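Local coordinates for lectin CEL-I, N-acetyl-D-galactosamine-specific C-type (Cucumaria echinata, PDB 1WMZ), which binds N-acetyl-D-galactosamine through a calcium ion, as a C-type lectin of the sea cucumber Cucumaria echinata, at residues E109-F114 and N125-Q130. Residues are numbered along the deposited sequence; the frame is centred on the assembly and turned at random.
Sequences EDYGQF and NSAAAQ. With CA (calcium ion), chain F; CA (calcium ion), chain G; CA (calcium ion), chain H; NGA (2-acetamido-2-deoxy-beta-D-galactopyranose), chain E.
Tyr111 and Asn125 form an antiparallel hydrogen-bonded pair between the two strands of a beta hairpin. Asn125 N donates to Tyr111 O at 2.8 Å, and Tyr111 N returns a bond to Asn125 O at 3.1 Å. Asp110 N also reaches Asn125 O, but weakly. Asp110 and Tyr111 thus both face Asn125, a classic beta bulge.

Asn125 ND2 bonds Gln113 OE1 at 3.0 Å and nearly straight (173°). Gln113 OE1 lies in the amide plane of Asn125, whereas Asn125 ND2 sits above the carbonyl plane of Gln113; the two amide planes are turned 77° from each other. Asn123 ND2 is a second donor to Gln113 OE1. Asn125 OD1 accepts from Ser126 N, which helps hold the amide's rotation. A water joins this OD1 to Glu109 OE2. Glu109 CG stands beside the backbone N and the chain then runs extended (chi2 -167°), which brings OE1 to a calcium ion at 2.2 Å. Sugar O3 and O4 also ligate this ion; Gln101, Asp103, Asn123 and Asp124 complete the site. Glu109 OE2 lies 2.6 Å from sugar O3. Glu109 O and Asp110 OD2 bind a second calcium ion with Asp77, Glu81, Asn104 and water; Asp110 OD2 bridges it to a third. Tyr111 CE1 packs on Ala127 CB at 3.7 Å.

This hairpin of the C-type lectin domain, strands 109-114 and 122-126, carries calcium and sugar ligands. Strand 109-114 also pairs antiparallel with strand 71-73, where Trp72 touches Tyr111 and Gln113. Phe114 packs against helix 51-64.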
ATOM      1  N   GLU A 109      -2.951 -26.839 -21.901  1.00 21.81           N
ATOM      2  CA  GLU A 109      -2.514 -26.412 -20.595  1.00 20.59           C
ATOM      3  C   GLU A 109      -1.495 -25.256 -20.692  1.00 20.90           C
ATOM      4  O   GLU A 109      -0.320 -25.459 -21.060  1.00 20.17           O
ATOM      5  CB  GLU A 109      -1.946 -27.575 -19.769  1.00 19.57           C
ATOM      6  CG  GLU A 109      -2.882 -28.775 -19.650  1.00 18.60           C
ATOM      7  CD  GLU A 109      -2.446 -29.737 -18.604  1.00 15.10           C
ATOM      8  OE1 GLU A 109      -1.235 -29.979 -18.456  1.00 17.83           O
ATOM      9  OE2 GLU A 109      -3.337 -30.287 -17.866  1.00 18.78           O
ATOM     10  N   ASP A 110      -1.957 -24.064 -20.318  1.00 20.98           N
ATOM     11  CA  ASP A 110      -1.177 -22.812 -20.389  1.00 21.56           C
ATOM     12  C   ASP A 110      -1.132 -21.985 -19.092  1.00 21.07           C
ATOM     13  O   ASP A 110      -0.655 -20.859 -19.096  1.00 21.00           O
ATOM     14  CB  ASP A 110      -1.754 -21.906 -21.465  1.00 23.03           C
ATOM     15  CG  ASP A 110      -2.054 -22.637 -22.774  1.00 27.22           C
ATOM     16  OD1 ASP A 110      -3.124 -22.349 -23.350  1.00 34.62           O
ATOM     17  OD2 ASP A 110      -1.311 -23.495 -23.320  1.00 28.05           O
ATOM     18  N   TYR A 111      -1.630 -22.529 -18.002  1.00 18.81           N
ATOM     19  CA  TYR A 111      -1.874 -21.774 -16.773  1.00 19.43           C
ATOM     20  C   TYR A 111      -1.241 -22.481 -15.575  1.00 18.80           C
ATOM     21  O   TYR A 111      -1.560 -23.634 -15.257  1.00 18.73           O
ATOM     22  CB  TYR A 111      -3.404 -21.606 -16.623  1.00 18.26           C
ATOM     23  CG  TYR A 111      -4.024 -21.054 -17.874  1.00 19.79           C
ATOM     24  CD1 TYR A 111      -4.791 -21.859 -18.741  1.00 22.09           C
ATOM     25  CD2 TYR A 111      -3.764 -19.749 -18.256  1.00 19.18           C
ATOM     26  CE1 TYR A 111      -5.338 -21.328 -19.913  1.00 24.65           C
ATOM     27  CE2 TYR A 111      -4.284 -19.214 -19.411  1.00 22.28           C
ATOM     28  CZ  TYR A 111      -5.074 -20.008 -20.251  1.00 26.03           C
ATOM     29  OH  TYR A 111      -5.554 -19.477 -21.419  1.00 29.33           O
ATOM     30  N   GLY A 112      -0.338 -21.780 -14.892  1.00 18.04           N
ATOM     31  CA  GLY A 112       0.447 -22.306 -13.813  1.00 17.53           C
ATOM     32  C   GLY A 112      -0.289 -22.379 -12.491  1.00 17.17           C
ATOM     33  O   GLY A 112      -1.139 -21.573 -12.213  1.00 17.49           O
ATOM     34  N   GLN A 113       0.090 -23.333 -11.665  1.00 19.06           N
ATOM     35  CA  GLN A 113      -0.550 -23.564 -10.367  1.00 18.28           C
ATOM     36  C   GLN A 113       0.346 -24.437  -9.487  1.00 18.78           C
ATOM     37  O   GLN A 113       1.104 -25.286  -9.995  1.00 18.67           O
ATOM     38  CB  GLN A 113      -1.918 -24.232 -10.569  1.00 18.69           C
ATOM     39  CG  GLN A 113      -1.809 -25.623 -11.298  1.00 19.41           C
ATOM     40  CD  GLN A 113      -3.129 -26.449 -11.441  1.00 18.12           C
ATOM     41  OE1 GLN A 113      -3.054 -27.676 -11.674  1.00 19.29           O
ATOM     42  NE2 GLN A 113      -4.280 -25.805 -11.361  1.00 17.23           N
ATOM     43  N   PHE A 114       0.264 -24.241  -8.176  1.00 18.13           N
ATOM     44  CA  PHE A 114       0.890 -25.096  -7.189  1.00 18.60           C
ATOM     45  C   PHE A 114      -0.012 -26.330  -7.021  1.00 19.80           C
ATOM     46  O   PHE A 114      -1.231 -26.182  -6.892  1.00 18.67           O
ATOM     47  CB  PHE A 114       0.868 -24.461  -5.792  1.00 18.98           C
ATOM     48  CG  PHE A 114       1.894 -23.372  -5.531  1.00 18.88           C
ATOM     49  CD1 PHE A 114       2.061 -22.913  -4.217  1.00 20.08           C
ATOM     50  CD2 PHE A 114       2.646 -22.791  -6.542  1.00 18.43           C
ATOM     51  CE1 PHE A 114       2.983 -21.905  -3.911  1.00 19.67           C
ATOM     52  CE2 PHE A 114       3.552 -21.782  -6.242  1.00 20.94           C
ATOM     53  CZ  PHE A 114       3.725 -21.343  -4.931  1.00 20.29           C
ATOM     54  N   ASN A 125      -1.977 -26.252 -16.186  1.00 18.36           N
ATOM     55  CA  ASN A 125      -3.322 -26.774 -16.358  1.00 18.57           C
ATOM     56  C   ASN A 125      -4.155 -25.903 -17.351  1.00 19.72           C
ATOM     57  O   ASN A 125      -3.660 -24.895 -17.866  1.00 18.84           O
ATOM     58  CB  ASN A 125      -3.982 -26.887 -14.966  1.00 17.14           C
ATOM     59  CG  ASN A 125      -4.952 -28.062 -14.857  1.00 17.45           C
ATOM     60  OD1 ASN A 125      -5.695 -28.356 -15.797  1.00 17.48           O
ATOM     61  ND2 ASN A 125      -4.987 -28.669 -13.707  1.00 19.87           N
ATOM     62  N   SER A 126      -5.393 -26.315 -17.663  1.00 20.70           N
ATOM     63  CA  SER A 126      -6.191 -25.722 -18.744  1.00 22.52           C
ATOM     64  C   SER A 126      -7.100 -24.565 -18.292  1.00 23.16           C
ATOM     65  O   SER A 126      -7.217 -24.280 -17.099  1.00 24.71           O
ATOM     66  CB  SER A 126      -7.084 -26.798 -19.357  1.00 23.11           C
ATOM     67  OG  SER A 126      -8.052 -27.176 -18.399  1.00 23.93           O
ATOM     68  N   ALA A 127      -7.748 -23.933 -19.254  1.00 25.24           N
ATOM     69  CA  ALA A 127      -8.685 -22.826 -19.004  1.00 26.52           C
ATOM     70  C   ALA A 127      -9.987 -23.330 -18.365  1.00 26.99           C
ATOM     71  O   ALA A 127     -10.760 -22.535 -17.802  1.00 28.86           O
ATOM     72  CB  ALA A 127      -8.975 -22.068 -20.280  1.00 26.57           C
ATOM     73  N   ALA A 128     -10.252 -24.630 -18.479  1.00 27.58           N
ATOM     74  CA  ALA A 128     -11.456 -25.226 -17.896  1.00 27.68           C
ATOM     75  C   ALA A 128     -11.232 -25.678 -16.485  1.00 26.80           C
ATOM     76  O   ALA A 128     -12.200 -25.944 -15.770  1.00 28.27           O
ATOM     77  CB  ALA A 128     -11.960 -26.437 -18.753  1.00 27.65           C
ATOM     78  N   ALA A 129      -9.982 -25.848 -16.066  1.00 26.32           N
ATOM     79  CA  ALA A 129      -9.727 -26.346 -14.720  1.00 25.63           C
ATOM     80  C   ALA A 129     -10.100 -25.291 -13.686  1.00 25.76           C
ATOM     81  O   ALA A 129     -10.202 -24.100 -14.010  1.00 23.44           O
ATOM     82  CB  ALA A 129      -8.271 -26.769 -14.520  1.00 25.60           C
ATOM     83  N   GLN A 130     -10.305 -25.772 -12.461  1.00 25.67           N
ATOM     84  CA  GLN A 130     -10.593 -24.923 -11.327  1.00 26.66           C
ATOM     85  C   GLN A 130      -9.555 -25.123 -10.279  1.00 24.54           C
ATOM     86  O   GLN A 130      -9.062 -26.236 -10.051  1.00 24.74           O
ATOM     87  CB  GLN A 130     -11.958 -25.259 -10.716  1.00 27.89           C
ATOM     88  CG  GLN A 130     -13.074 -25.229 -11.702  1.00 30.61           C
ATOM     89  CD  GLN A 130     -14.165 -24.280 -11.281  1.00 35.62           C
ATOM     90  OE1 GLN A 130     -14.584 -23.427 -12.059  1.00 40.57           O
ATOM     91  NE2 GLN A 130     -14.634 -24.425 -10.050  1.00 36.41           N
TER
HETATM   92 CA    CA F 201       1.051 -24.582 -22.800  1.00 20.21          CA
HETATM   93 CA    CA G 202       0.237 -30.360 -16.816  1.00 18.48          CA
HETATM   94 CA    CA H 203      -1.158 -22.947 -25.656  1.00 41.83          CA
HETATM   95  C1  NGA E 501      -1.371 -34.350 -13.760  1.00 20.65           C
HETATM   96  C2  NGA E 501      -1.664 -32.847 -14.036  1.00 18.46           C
HETATM   97  C3  NGA E 501      -2.109 -32.416 -15.402  1.00 17.88           C
HETATM   98  C4  NGA E 501      -1.620 -33.294 -16.510  1.00 18.65           C
HETATM   99  C5  NGA E 501      -1.391 -34.755 -16.210  1.00 19.99           C
HETATM  100  C6  NGA E 501      -0.637 -35.525 -17.314  1.00 19.04           C
HETATM  101  C7  NGA E 501      -1.948 -31.735 -11.893  1.00 19.41           C
HETATM  102  C8  NGA E 501      -2.956 -31.143 -10.945  1.00 21.46           C
HETATM  103  N2  NGA E 501      -2.473 -32.246 -13.014  1.00 18.84           N
HETATM  104  O1  NGA E 501      -0.527 -34.618 -12.633  1.00 24.65           O
HETATM  105  O3  NGA E 501      -1.965 -31.022 -15.740  1.00 19.22           O
HETATM  106  O4  NGA E 501      -0.273 -32.843 -16.697  1.00 18.67           O
HETATM  107  O5  NGA E 501      -0.958 -35.114 -14.908  1.00 19.86           O
HETATM  108  O6  NGA E 501      -0.875 -36.903 -16.997  1.00 21.42           O
HETATM  109  O7  NGA E 501      -0.754 -31.728 -11.664  1.00 22.28           O
HETATM  110  O   HOH W   1      -5.920 -30.466 -17.558  1.00 24.83           O
HETATM  111  O   HOH W   2      -6.716 -27.431 -11.096  1.00 22.10           O
HETATM  112  O   HOH W   3       2.369 -26.009 -21.420  1.00 21.84           O
HETATM  113  O   HOH W   4       0.189 -21.207 -26.018  1.00 29.05           O